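Local coordinates for protein TetR-family transcriptional regulator (PDB 2QIB) that probably binds cis-regulatory DNA through a helix-turn-helix and regulates transcription as a member of the TetR family, at residues S69-D74 with F96-E101; D74-P79 with R129-V134. All coordinates share one frame; numbering follows the deposited sequence.

Contact 1: S69-D74 with F96-E101; sequences SDDLAD and FDFVDE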
loop_
_atom_site.group_PDB
_atom_site.type_symbol
_atom_site.label_atom_id
_atom_site.label_comp_id
_atom_site.label_asym_id
_atom_site.label_seq_id
_atom_site.Cartn_x
_atom_site.Cartn_y
_atom_site.Cartn_z
ATOM N N SER A 69 1.548 16.720 7.676
ATOM C CA SER A 69 2.389 15.564 8.012
ATOM C C SER A 69 2.751 15.554 9.499
ATOM O O SER A 69 2.695 14.501 10.159
ATOM C CB SER A 69 3.643 15.566 7.116
ATOM O OG SER A 69 3.259 15.314 5.766
ATOM N N ASP A 70 3.129 16.717 10.044
ATOM C CA ASP A 70 3.383 16.846 11.477
ATOM C C ASP A 70 2.168 16.514 12.322
ATOM O O ASP A 70 2.289 15.855 13.372
ATOM C CB ASP A 70 3.880 18.261 11.826
ATOM C CG ASP A 70 5.288 18.512 11.317
ATOM O OD1 ASP A 70 5.976 17.528 11.002
ATOM O OD2 ASP A 70 5.704 19.685 11.202
ATOM N N ASP A 71 1.011 16.983 11.867
ATOM C CA ASP A 71 -0.257 16.714 12.543
ATOM C C ASP A 71 -0.490 15.186 12.608
ATOM O O ASP A 71 -0.664 14.613 13.722
ATOM C CB ASP A 71 -1.369 17.462 11.794
ATOM C CG ASP A 71 -2.785 17.150 12.303
ATOM O OD1 ASP A 71 -2.984 16.489 13.347
ATOM O OD2 ASP A 71 -3.738 17.584 11.615
ATOM N N LEU A 72 -0.487 14.520 11.453
ATOM C CA LEU A 72 -0.762 13.055 11.441
ATOM C C LEU A 72 0.270 12.302 12.271
ATOM O O LEU A 72 -0.079 11.421 13.053
ATOM C CB LEU A 72 -0.799 12.498 10.024
ATOM C CG LEU A 72 -1.157 11.003 9.913
ATOM C CD1 LEU A 72 -2.447 10.681 10.725
ATOM C CD2 LEU A 72 -1.296 10.600 8.447
ATOM N N ALA A 73 1.548 12.600 12.075
ATOM C CA ALA A 73 2.559 11.919 12.890
ATOM C C ALA A 73 2.285 12.054 14.420
ATOM O O ALA A 73 2.474 11.089 15.190
ATOM C CB ALA A 73 3.931 12.452 12.558
ATOM N N ASP A 74 1.874 13.245 14.861
ATOM C CA ASP A 74 1.586 13.475 16.270
ATOM C C ASP A 74 0.381 12.668 16.715
ATOM O O ASP A 74 0.328 12.207 17.865
ATOM C CB ASP A 74 1.309 14.955 16.562
ATOM C CG ASP A 74 2.582 15.776 16.611
ATOM O OD1 ASP A 74 3.696 15.177 16.599
ATOM O OD2 ASP A 74 2.466 17.024 16.669
ATOM N N PHE A 96 -8.429 7.969 10.818
ATOM C CA PHE A 96 -9.577 8.211 9.950
ATOM C C PHE A 96 -10.152 9.626 10.064
ATOM O O PHE A 96 -10.639 10.182 9.068
ATOM C CB PHE A 96 -10.647 7.130 10.146
ATOM C CG PHE A 96 -10.357 5.872 9.310
ATOM C CD1 PHE A 96 -9.399 4.951 9.724
ATOM C CD2 PHE A 96 -11.025 5.657 8.127
ATOM C CE1 PHE A 96 -9.115 3.815 8.959
ATOM C CE2 PHE A 96 -10.753 4.510 7.322
ATOM C CZ PHE A 96 -9.808 3.590 7.755
ATOM N N ASP A 97 -10.075 10.208 11.260
ATOM C CA ASP A 97 -10.494 11.628 11.437
ATOM C C ASP A 97 -9.631 12.466 10.491
ATOM O O ASP A 97 -10.136 13.313 9.733
ATOM C CB ASP A 97 -10.199 12.082 12.876
ATOM C CG ASP A 97 -11.235 11.601 13.889
ATOM O OD1 ASP A 97 -12.292 11.043 13.501
ATOM O OD2 ASP A 97 -10.963 11.783 15.105
ATOM N N PHE A 98 -8.329 12.221 10.536
ATOM C CA PHE A 98 -7.388 12.967 9.688
ATOM C C PHE A 98 -7.706 12.808 8.213
ATOM O O PHE A 98 -7.765 13.776 7.453
ATOM C CB PHE A 98 -5.951 12.506 9.960
ATOM C CG PHE A 98 -4.924 13.271 9.151
ATOM C CD1 PHE A 98 -4.357 14.448 9.659
ATOM C CD2 PHE A 98 -4.549 12.821 7.892
ATOM C CE1 PHE A 98 -3.427 15.165 8.897
ATOM C CE2 PHE A 98 -3.613 13.525 7.123
ATOM C CZ PHE A 98 -3.051 14.683 7.621
ATOM N N VAL A 99 -7.869 11.554 7.784
ATOM C CA VAL A 99 -8.145 11.214 6.364
ATOM C C VAL A 99 -9.446 11.883 5.895
ATOM O O VAL A 99 -9.503 12.482 4.813
ATOM C CB VAL A 99 -8.188 9.677 6.151
ATOM C CG1 VAL A 99 -8.636 9.346 4.739
ATOM C CG2 VAL A 99 -6.781 9.080 6.420
ATOM N N ASP A 100 -10.475 11.821 6.733
ATOM C CA ASP A 100 -11.730 12.516 6.448
ATOM C C ASP A 100 -11.486 14.013 6.215
ATOM O O ASP A 100 -11.853 14.551 5.170
ATOM C CB ASP A 100 -12.680 12.330 7.631
ATOM C CG ASP A 100 -14.089 12.904 7.371
ATOM O OD1 ASP A 100 -14.400 13.369 6.250
ATOM O OD2 ASP A 100 -14.877 12.905 8.327
ATOM N N GLU A 101 -10.824 14.640 7.177
ATOM C CA GLU A 101 -10.587 16.107 7.201
ATOM C C GLU A 101 -9.821 16.566 5.963
ATOM O O GLU A 101 -9.999 17.713 5.499
ATOM C CB GLU A 101 -9.758 16.476 8.439
ATOM C CG GLU A 101 -10.514 16.395 9.764
ATOM C CD GLU A 101 -9.570 16.358 10.984
ATOM O OE1 GLU A 101 -8.388 16.810 10.896
ATOM O OE2 GLU A 101 -10.017 15.858 12.050
#
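Leu72 meets the Phe98 ring through a CH-pi contact: its CB sits over one face, 3.9 Å from the centroid of the Phe98 ring and 10° off the normal. The two side chains cross at about a right angle. While CB covers the centre, CD1 of Leu72 overhangs the CG end of the ring, 3.9 Å from Phe98 CG, and CD2 of Leu72 overhangs the CD2-CE2 edge, 4.0 Å from Phe98 CE2. Phe98 reaches across because its CG is anti to the backbone N (chi1 -178°), which extends the ring from helix 84-101 toward helix 57-75.

The polar part of the contact is at the ring's edge. Asp71 OD2 lies in the ring plane beside the CD1-CE1 edge, 3.7 Å from Phe98 CE1, where the ring hydrogens are slightly positive. The carboxylate plane is steep to the ring, at 77°. The stronger partner of this carboxylate is Arg75, in a salt bridge; Arg75 also pairs with Glu101, and would be expected to offset the like charges of Asp71 and Glu101.

Val128 of helix 119-140 also touches Leu72. The contact joins helix 57-75, which follows the predicted helix-turn-helix, to helix 84-101 of the C-terminal helical domain, where TetR-family proteins commonly bind their ligand; a hexaethylene glycol about 4 Å from the Phe98 side chain, probably from the crystallisation liquor, is consistent with a pocket there.

Contact 2: D74-P79 with R129-V134; sequences DRFVEP and RQAAYV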
loop_
_atom_site.group_PDB
_atom_site.type_symbol
_atom_site.label_atom_id
_atom_site.label_comp_id
_atom_site.label_asym_id
_atom_site.label_seq_id
_atom_site.Cartn_x
_atom_site.Cartn_y
_atom_site.Cartn_z
ATOM N N ASP A 74 1.874 13.245 14.861
ATOM C CA ASP A 74 1.586 13.475 16.270
ATOM C C ASP A 74 0.381 12.668 16.715
ATOM O O ASP A 74 0.328 12.207 17.865
ATOM C CB ASP A 74 1.309 14.955 16.562
ATOM C CG ASP A 74 2.582 15.776 16.611
ATOM O OD1 ASP A 74 3.696 15.177 16.599
ATOM O OD2 ASP A 74 2.466 17.024 16.669
ATOM N N ARG A 75 -0.554 12.452 15.791
ATOM C CA ARG A 75 -1.744 11.655 16.094
ATOM C C ARG A 75 -1.404 10.204 16.373
ATOM O O ARG A 75 -2.194 9.508 16.990
ATOM C CB ARG A 75 -2.798 11.755 14.980
ATOM C CG ARG A 75 -3.471 13.150 14.905
ATOM C CD ARG A 75 -4.541 13.154 13.816
ATOM N NE ARG A 75 -4.904 14.517 13.450
ATOM C CZ ARG A 75 -6.120 14.914 13.080
ATOM N NH1 ARG A 75 -7.158 14.070 13.079
ATOM N NH2 ARG A 75 -6.296 16.184 12.718
ATOM N N PHE A 76 -0.234 9.746 15.919
ATOM C CA PHE A 76 0.198 8.348 16.178
ATOM C C PHE A 76 0.636 8.082 17.626
ATOM O O PHE A 76 0.790 6.920 18.028
ATOM C CB PHE A 76 1.354 7.953 15.252
ATOM C CG PHE A 76 1.004 7.958 13.781
ATOM C CD1 PHE A 76 -0.295 7.762 13.331
ATOM C CD2 PHE A 76 2.013 8.146 12.851
ATOM C CE1 PHE A 76 -0.578 7.727 11.957
ATOM C CE2 PHE A 76 1.738 8.128 11.483
ATOM C CZ PHE A 76 0.439 7.925 11.048
ATOM N N VAL A 77 0.860 9.149 18.397
ATOM C CA VAL A 77 1.415 9.005 19.734
ATOM C C VAL A 77 0.284 8.601 20.662
ATOM O O VAL A 77 -0.740 9.279 20.711
ATOM C CB VAL A 77 2.099 10.307 20.222
ATOM C CG1 VAL A 77 2.613 10.108 21.657
ATOM C CG2 VAL A 77 3.259 10.674 19.276
ATOM N N GLU A 78 0.481 7.500 21.392
ATOM C CA GLU A 78 -0.582 6.882 22.218
ATOM C C GLU A 78 0.090 6.233 23.425
ATOM O O GLU A 78 1.108 5.572 23.266
ATOM C CB GLU A 78 -1.315 5.809 21.384
ATOM C CG GLU A 78 -2.454 5.070 22.121
ATOM C CD GLU A 78 -3.625 5.979 22.529
ATOM O OE1 GLU A 78 -3.859 7.018 21.882
ATOM O OE2 GLU A 78 -4.355 5.633 23.494
ATOM N N PRO A 79 -0.437 6.464 24.653
ATOM C CA PRO A 79 0.185 5.899 25.859
ATOM C C PRO A 79 0.308 4.382 25.795
ATOM O O PRO A 79 -0.585 3.696 25.264
ATOM C CB PRO A 79 -0.793 6.280 26.984
ATOM C CG PRO A 79 -1.496 7.457 26.474
ATOM C CD PRO A 79 -1.630 7.255 24.979
ATOM N N ARG A 129 5.174 7.631 7.260
ATOM C CA ARG A 129 5.221 6.170 7.291
ATOM C C ARG A 129 6.233 5.689 8.324
ATOM O O ARG A 129 5.945 4.776 9.116
ATOM C CB ARG A 129 5.592 5.622 5.921
ATOM C CG ARG A 129 4.526 5.878 4.884
ATOM C CD ARG A 129 5.051 5.441 3.516
ATOM N NE ARG A 129 4.001 5.543 2.517
ATOM C CZ ARG A 129 4.190 5.973 1.289
ATOM N NH1 ARG A 129 5.409 6.399 0.910
ATOM N NH2 ARG A 129 3.157 6.038 0.457
ATOM N N GLN A 130 7.410 6.315 8.332
ATOM C CA GLN A 130 8.406 5.970 9.334
ATOM C C GLN A 130 7.961 6.308 10.782
ATOM O O GLN A 130 8.216 5.539 11.693
ATOM C CB GLN A 130 9.746 6.645 8.974
ATOM C CG GLN A 130 10.822 6.415 10.011
ATOM C CD GLN A 130 11.361 4.992 10.005
ATOM O OE1 GLN A 130 11.081 4.204 9.096
ATOM N NE2 GLN A 130 12.177 4.670 11.003
ATOM N N ALA A 131 7.281 7.434 10.993
ATOM C CA ALA A 131 6.731 7.786 12.313
ATOM C C ALA A 131 5.760 6.710 12.809
ATOM O O ALA A 131 5.826 6.295 13.991
ATOM C CB ALA A 131 6.023 9.133 12.255
ATOM N N ALA A 132 4.908 6.211 11.903
ATOM C CA ALA A 132 4.005 5.098 12.258
ATOM C C ALA A 132 4.815 3.875 12.689
ATOM O O ALA A 132 4.531 3.263 13.746
ATOM C CB ALA A 132 3.077 4.730 11.065
ATOM N N TYR A 133 5.822 3.519 11.896
ATOM C CA TYR A 133 6.695 2.382 12.169
ATOM C C TYR A 133 7.339 2.474 13.579
ATOM O O TYR A 133 7.283 1.524 14.379
ATOM C CB TYR A 133 7.766 2.323 11.054
ATOM C CG TYR A 133 8.748 1.188 11.183
ATOM C CD1 TYR A 133 8.367 -0.129 10.909
ATOM C CD2 TYR A 133 10.070 1.434 11.559
ATOM C CE1 TYR A 133 9.281 -1.188 11.012
ATOM C CE2 TYR A 133 11.000 0.372 11.679
ATOM C CZ TYR A 133 10.592 -0.918 11.377
ATOM O OH TYR A 133 11.492 -1.979 11.511
ATOM N N VAL A 134 7.938 3.626 13.872
ATOM C CA VAL A 134 8.580 3.858 15.168
ATOM C C VAL A 134 7.585 3.677 16.338
ATOM O O VAL A 134 7.918 3.088 17.379
ATOM C CB VAL A 134 9.249 5.248 15.181
ATOM C CG1 VAL A 134 9.655 5.663 16.652
ATOM C CG2 VAL A 134 10.488 5.216 14.262
#
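Phe76 carries the whole contact from the side of 74-79, set against Ala131 and Ala132 on helix 119-140. Ahead of it, Asp74 continues helix 57-75, and its carbonyl O accepts a hydrogen bond from Val77 N at 3.1 Å, closing a turn with Arg75 and Phe76 at its middle positions. The carbonyl O of Arg75 is hydrogen-bonded to Arg94 NE of helix 84-101.

The Phe76 side chain leaves toward helix 119-140. With CG anti to the carbonyl carbon (chi1 -63°), the ring projects onto the alanine surface. Its CE2 touches Ala132 CB at 3.7 Å, and its CD2 lies 3.6 Å from Ala132 N, reaching the backbone obliquely. Ala131 adds a looser touch, its CB 4.2 Å from Phe76 CD2. The small alanines let the ring come this near to the helix backbone, in the C-terminal helical domain that TetR-family regulators carry beyond their helix-turn-helix; Val128 and Gln135 of the same helix and Val91 of helix 84-101 also touch the ring. A bound hexaethylene glycol, probably from the crystallisation liquor, lies about 4 Å from the Phe76 side chain. Replacing Phe76 with an alanine would probably leave the methyl groups of Ala131 and Ala132 without their apolar partner and open a gap between the end of helix 57-75 and helix 119-140.

From Val77 on the chain is extended, and Glu78 turns to helix 84-101, forming salt bridges with Arg90 and Arg94.

How the contacts relate
After the N-terminal helices 11-28, 36-43 and 47-53, helix 57-75 brings in the first segment of contact 1 and leads into that of contact 2; the two segments share Asp74. Contact 1 closes the shorter loop, with 21 residues between its segments, by bringing in the end of helix 84-101. Contact 2 spans 49 residues before helix 119-140 returns to the same region. Because 74-79 precedes 96-101 and 129-134 follows it, the two closures cross instead of nesting. Their centres are 11 Å apart and they touch directly: Arg75 NH2 forms a salt bridge with Glu101 OE1 at 2.8 Å, and Ala73 CB packs on Ala131 CB at 3.9 Å. Together they tie helices 84-101 and 119-140 to the C-terminal end of helix 57-75 and the residues just after it.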